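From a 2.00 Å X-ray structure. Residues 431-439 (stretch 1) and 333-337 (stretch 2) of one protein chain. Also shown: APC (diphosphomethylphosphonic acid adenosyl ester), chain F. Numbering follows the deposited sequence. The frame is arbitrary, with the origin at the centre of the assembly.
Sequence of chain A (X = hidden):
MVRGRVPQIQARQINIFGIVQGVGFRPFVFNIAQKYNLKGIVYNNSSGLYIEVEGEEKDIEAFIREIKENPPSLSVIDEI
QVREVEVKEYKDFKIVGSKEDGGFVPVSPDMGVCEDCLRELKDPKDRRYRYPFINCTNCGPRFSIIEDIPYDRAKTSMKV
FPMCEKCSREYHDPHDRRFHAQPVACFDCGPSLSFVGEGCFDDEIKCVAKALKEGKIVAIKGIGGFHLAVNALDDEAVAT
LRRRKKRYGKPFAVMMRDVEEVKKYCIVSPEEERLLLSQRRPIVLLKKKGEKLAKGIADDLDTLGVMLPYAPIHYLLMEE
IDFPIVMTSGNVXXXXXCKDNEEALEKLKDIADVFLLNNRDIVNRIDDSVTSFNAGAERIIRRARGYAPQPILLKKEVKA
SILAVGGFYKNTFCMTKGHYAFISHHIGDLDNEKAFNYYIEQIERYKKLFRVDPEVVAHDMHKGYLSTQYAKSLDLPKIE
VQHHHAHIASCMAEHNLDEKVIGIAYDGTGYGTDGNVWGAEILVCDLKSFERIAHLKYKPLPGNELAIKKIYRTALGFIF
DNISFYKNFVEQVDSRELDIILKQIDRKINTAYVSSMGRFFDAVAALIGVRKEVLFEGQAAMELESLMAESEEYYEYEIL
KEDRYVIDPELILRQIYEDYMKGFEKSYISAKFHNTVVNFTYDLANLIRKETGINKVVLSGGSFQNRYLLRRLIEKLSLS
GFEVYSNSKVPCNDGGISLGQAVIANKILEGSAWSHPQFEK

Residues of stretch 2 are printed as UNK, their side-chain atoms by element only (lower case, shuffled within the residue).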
# COMPACT_ATOMS: atom_id res chain seq x y z
N ASP A 431 0.04 -17.69 -1.11
CA ASP A 431 0.65 -18.77 -0.34
C ASP A 431 -0.31 -19.95 -0.26
O ASP A 431 0.07 -21.04 0.17
CB ASP A 431 0.90 -18.24 1.07
CG ASP A 431 2.06 -18.91 1.77
OD1 ASP A 431 2.23 -18.64 2.98
OD2 ASP A 431 2.79 -19.71 1.13
N ASN A 432 -1.55 -19.73 -0.66
CA ASN A 432 -2.58 -20.75 -0.52
C ASN A 432 -3.70 -20.52 -1.52
O ASN A 432 -3.75 -19.47 -2.18
CB ASN A 432 -3.14 -20.75 0.91
CG ASN A 432 -3.61 -19.36 1.34
OD1 ASN A 432 -2.85 -18.59 1.92
ND2 ASN A 432 -4.85 -19.03 1.04
N GLU A 433 -4.58 -21.51 -1.60
CA GLU A 433 -5.66 -21.57 -2.57
C GLU A 433 -6.66 -20.41 -2.44
O GLU A 433 -7.16 -19.91 -3.44
CB GLU A 433 -6.40 -22.90 -2.40
CG GLU A 433 -7.21 -23.34 -3.60
CD GLU A 433 -7.85 -24.71 -3.41
OE1 GLU A 433 -7.32 -25.52 -2.62
OE2 GLU A 433 -8.88 -24.98 -4.07
N LYS A 434 -6.94 -20.00 -1.20
CA LYS A 434 -7.92 -18.95 -0.94
C LYS A 434 -7.38 -17.59 -1.37
O LYS A 434 -8.09 -16.80 -1.95
CB LYS A 434 -8.31 -18.92 0.53
CG LYS A 434 -9.38 -19.91 0.90
CD LYS A 434 -9.38 -20.13 2.38
CE LYS A 434 -8.79 -21.48 2.75
NZ LYS A 434 -9.82 -22.53 2.57
N ALA A 435 -6.10 -17.36 -1.09
CA ALA A 435 -5.42 -16.15 -1.53
C ALA A 435 -5.36 -16.12 -3.06
O ALA A 435 -5.63 -15.08 -3.68
CB ALA A 435 -4.04 -16.09 -0.94
N PHE A 436 -5.04 -17.26 -3.66
CA PHE A 436 -4.95 -17.36 -5.11
C PHE A 436 -6.29 -17.14 -5.80
O PHE A 436 -6.35 -16.42 -6.80
CB PHE A 436 -4.36 -18.71 -5.54
CG PHE A 436 -4.03 -18.79 -7.00
CD1 PHE A 436 -4.81 -19.56 -7.86
CD2 PHE A 436 -2.96 -18.07 -7.53
CE1 PHE A 436 -4.52 -19.63 -9.23
CE2 PHE A 436 -2.66 -18.13 -8.90
CZ PHE A 436 -3.43 -18.91 -9.74
N ASN A 437 -7.36 -17.74 -5.27
CA ASN A 437 -8.70 -17.54 -5.84
C ASN A 437 -9.10 -16.07 -5.86
O ASN A 437 -9.67 -15.58 -6.84
CB ASN A 437 -9.77 -18.35 -5.09
CG ASN A 437 -9.65 -19.84 -5.33
OD1 ASN A 437 -10.25 -20.64 -4.60
ND2 ASN A 437 -8.88 -20.23 -6.34
N TYR A 438 -8.80 -15.39 -4.76
CA TYR A 438 -9.04 -13.96 -4.59
C TYR A 438 -8.20 -13.11 -5.56
O TYR A 438 -8.73 -12.20 -6.22
CB TYR A 438 -8.77 -13.59 -3.15
CG TYR A 438 -8.76 -12.12 -2.81
CD1 TYR A 438 -7.72 -11.58 -2.08
CD2 TYR A 438 -9.81 -11.27 -3.21
CE1 TYR A 438 -7.69 -10.22 -1.74
CE2 TYR A 438 -9.78 -9.89 -2.89
CZ TYR A 438 -8.73 -9.39 -2.15
OH TYR A 438 -8.68 -8.05 -1.79
N TYR A 439 -6.91 -13.40 -5.63
CA TYR A 439 -6.04 -12.83 -6.66
C TYR A 439 -6.66 -12.95 -8.06
O TYR A 439 -6.78 -11.97 -8.76
CB TYR A 439 -4.70 -13.55 -6.60
CG TYR A 439 -3.68 -13.24 -7.65
CD1 TYR A 439 -3.46 -14.13 -8.69
CD2 TYR A 439 -2.86 -12.12 -7.56
CE1 TYR A 439 -2.46 -13.91 -9.64
CE2 TYR A 439 -1.86 -11.88 -8.51
CZ TYR A 439 -1.67 -12.79 -9.56
OH TYR A 439 -0.69 -12.59 -10.52
N UNK A 333 -6.13 -16.04 10.19
CA UNK A 333 -4.78 -15.74 9.73
C UNK A 333 -4.57 -16.30 8.32
O UNK A 333 -4.94 -17.45 8.04
c UNK A 333 -3.75 -16.32 10.70
o UNK A 333 -2.51 -15.65 10.55
N UNK A 334 -4.03 -15.46 7.43
CA UNK A 334 -3.56 -15.84 6.07
C UNK A 334 -4.61 -15.95 4.96
O UNK A 334 -4.27 -16.21 3.81
c UNK A 334 -2.65 -17.08 6.10
o UNK A 334 0.15 -18.26 8.11
o UNK A 334 -0.81 -19.15 6.35
c UNK A 334 -0.62 -18.19 7.14
c UNK A 334 -1.37 -16.89 6.91
N UNK A 335 -5.88 -15.75 5.31
CA UNK A 335 -6.96 -15.72 4.33
C UNK A 335 -7.38 -14.27 4.03
O UNK A 335 -7.22 -13.40 4.86
o UNK A 335 -8.89 -20.01 5.81
c UNK A 335 -7.89 -18.03 4.95
c UNK A 335 -9.11 -18.86 5.39
o UNK A 335 -10.27 -18.38 5.31
c UNK A 335 -8.16 -16.53 4.86
N UNK A 336 -7.92 -14.02 2.82
CA UNK A 336 -8.37 -12.65 2.49
C UNK A 336 -9.43 -12.12 3.48
O UNK A 336 -10.28 -12.88 3.95
c UNK A 336 -8.22 -15.00 1.76
c UNK A 336 -9.01 -12.81 1.11
c UNK A 336 -8.52 -14.14 0.57
N UNK A 337 -9.37 -10.82 3.77
CA UNK A 337 -10.39 -10.12 4.55
C UNK A 337 -11.82 -10.45 4.09
O UNK A 337 -12.10 -10.47 2.88
c UNK A 337 -10.11 -8.57 4.53
c UNK A 337 -10.18 -7.98 3.07
c UNK A 337 -11.02 -7.81 5.50
c UNK A 337 -10.64 -6.29 5.60
PG APC F . -3.45 -11.65 8.57
O1G APC F . -4.70 -10.81 8.53
O2G APC F . -3.05 -12.03 9.98
O3G APC F . -3.46 -12.83 7.64
PB APC F . -2.04 -9.20 8.05
O1B APC F . -3.00 -8.66 7.03
O2B APC F . -0.58 -8.92 7.75
O3B APC F . -2.19 -10.80 8.03
PA APC F . -3.49 -7.13 9.91
O1A APC F . -3.56 -6.83 11.39
O2A APC F . -4.80 -7.23 9.22
C3A APC F . -2.48 -8.65 9.73
O5' APC F . -2.69 -5.97 9.13
C5' APC F . -2.00 -4.90 9.77
C4' APC F . -0.66 -4.71 9.06
O4' APC F . -0.05 -3.55 9.65
C3' APC F . 0.26 -5.90 9.32
O3' APC F . 1.00 -6.26 8.14
C2' APC F . 1.24 -5.37 10.35
O2' APC F . 2.49 -6.08 10.35
C1' APC F . 1.28 -3.88 10.02
N9 APC F . 1.69 -3.20 11.25
C8 APC F . 0.93 -2.95 12.35
N7 APC F . 1.68 -2.34 13.30
C5 APC F . 2.93 -2.20 12.80
C6 APC F . 4.22 -1.65 13.26
N6 APC F . 4.34 -1.10 14.49
N1 APC F . 5.28 -1.71 12.42
C2 APC F . 5.18 -2.24 11.19
N3 APC F . 4.06 -2.77 10.68
C4 APC F . 2.92 -2.77 11.44

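Position 333 carries two side-chain atoms, one carbon followed by one oxygen, and they touch nothing on stretch 1. A single hydroxyl on CB identifies serine, S333. Its small polar side chain sits on the ligand side of the loop, with OG 3.7 Å from O2G of APC.

Position 334 has three carbons in an unbranched chain, the third bearing two oxygens. Its backbone N donates a hydrogen bond of 2.7 Å to O3G of APC, and its backbone O lies 3.4 Å from OD1 of N432, although the amide of N432 is probably turned over in the model. A carboxylate on a three-carbon chain is glutamate, E334. The main chain, with phi of 81°, does the close work here, while the exposed side chain leaves the acid group free to be solvated. Solvent can also screen it from D431, a like charge whose OD1 is 4.6 Å from OE2 of E334.

Position 335 repeats the pattern of three carbons with two oxygens on the last. Its CA-to-CB bond points sideways, yet the end of the chain comes nearer to stretch 1, reaching the lysine K434. This is again glutamate, E335. Its CD packs 3.3 Å from CD of K434, and OE2 of E335 stands 4.2 Å from NZ of K434: too far for a salt bridge, but near enough for the opposite charges to favour the arrangement.

Position 336 has three carbons closing a ring onto its own backbone N, which only proline does. P336 points toward the helix. Its CG lies 3.7 Å from the backbone O of K434 and 4.2 Å from CA of A435, while its CB is 3.7 Å from CD1 of Y438, obliquely placed about the ring. A compact, rigid ring suits this place, where it lies against the helix backbone at K434 and A435 and beside the ring of Y438.

Position 337 shows four carbons, forked at the first, with one arm two carbons long. That is isoleucine, I337. The end of its side chain leads away from stretch 1, and its apolar bulk suits a buried site.

The contact is modest, burying 325 Å² in all, and contains no clear hydrogen bond between the stretches. P336 contributes the largest area, packing along one turn of the helix from K434 to Y438. Around that apolar centre, K434 and E335 add aliphatic packing and favourable charge, while the loop extends to the backbone amide of E334 that binds APC.

Stretch 2 (333-337) SEEPI
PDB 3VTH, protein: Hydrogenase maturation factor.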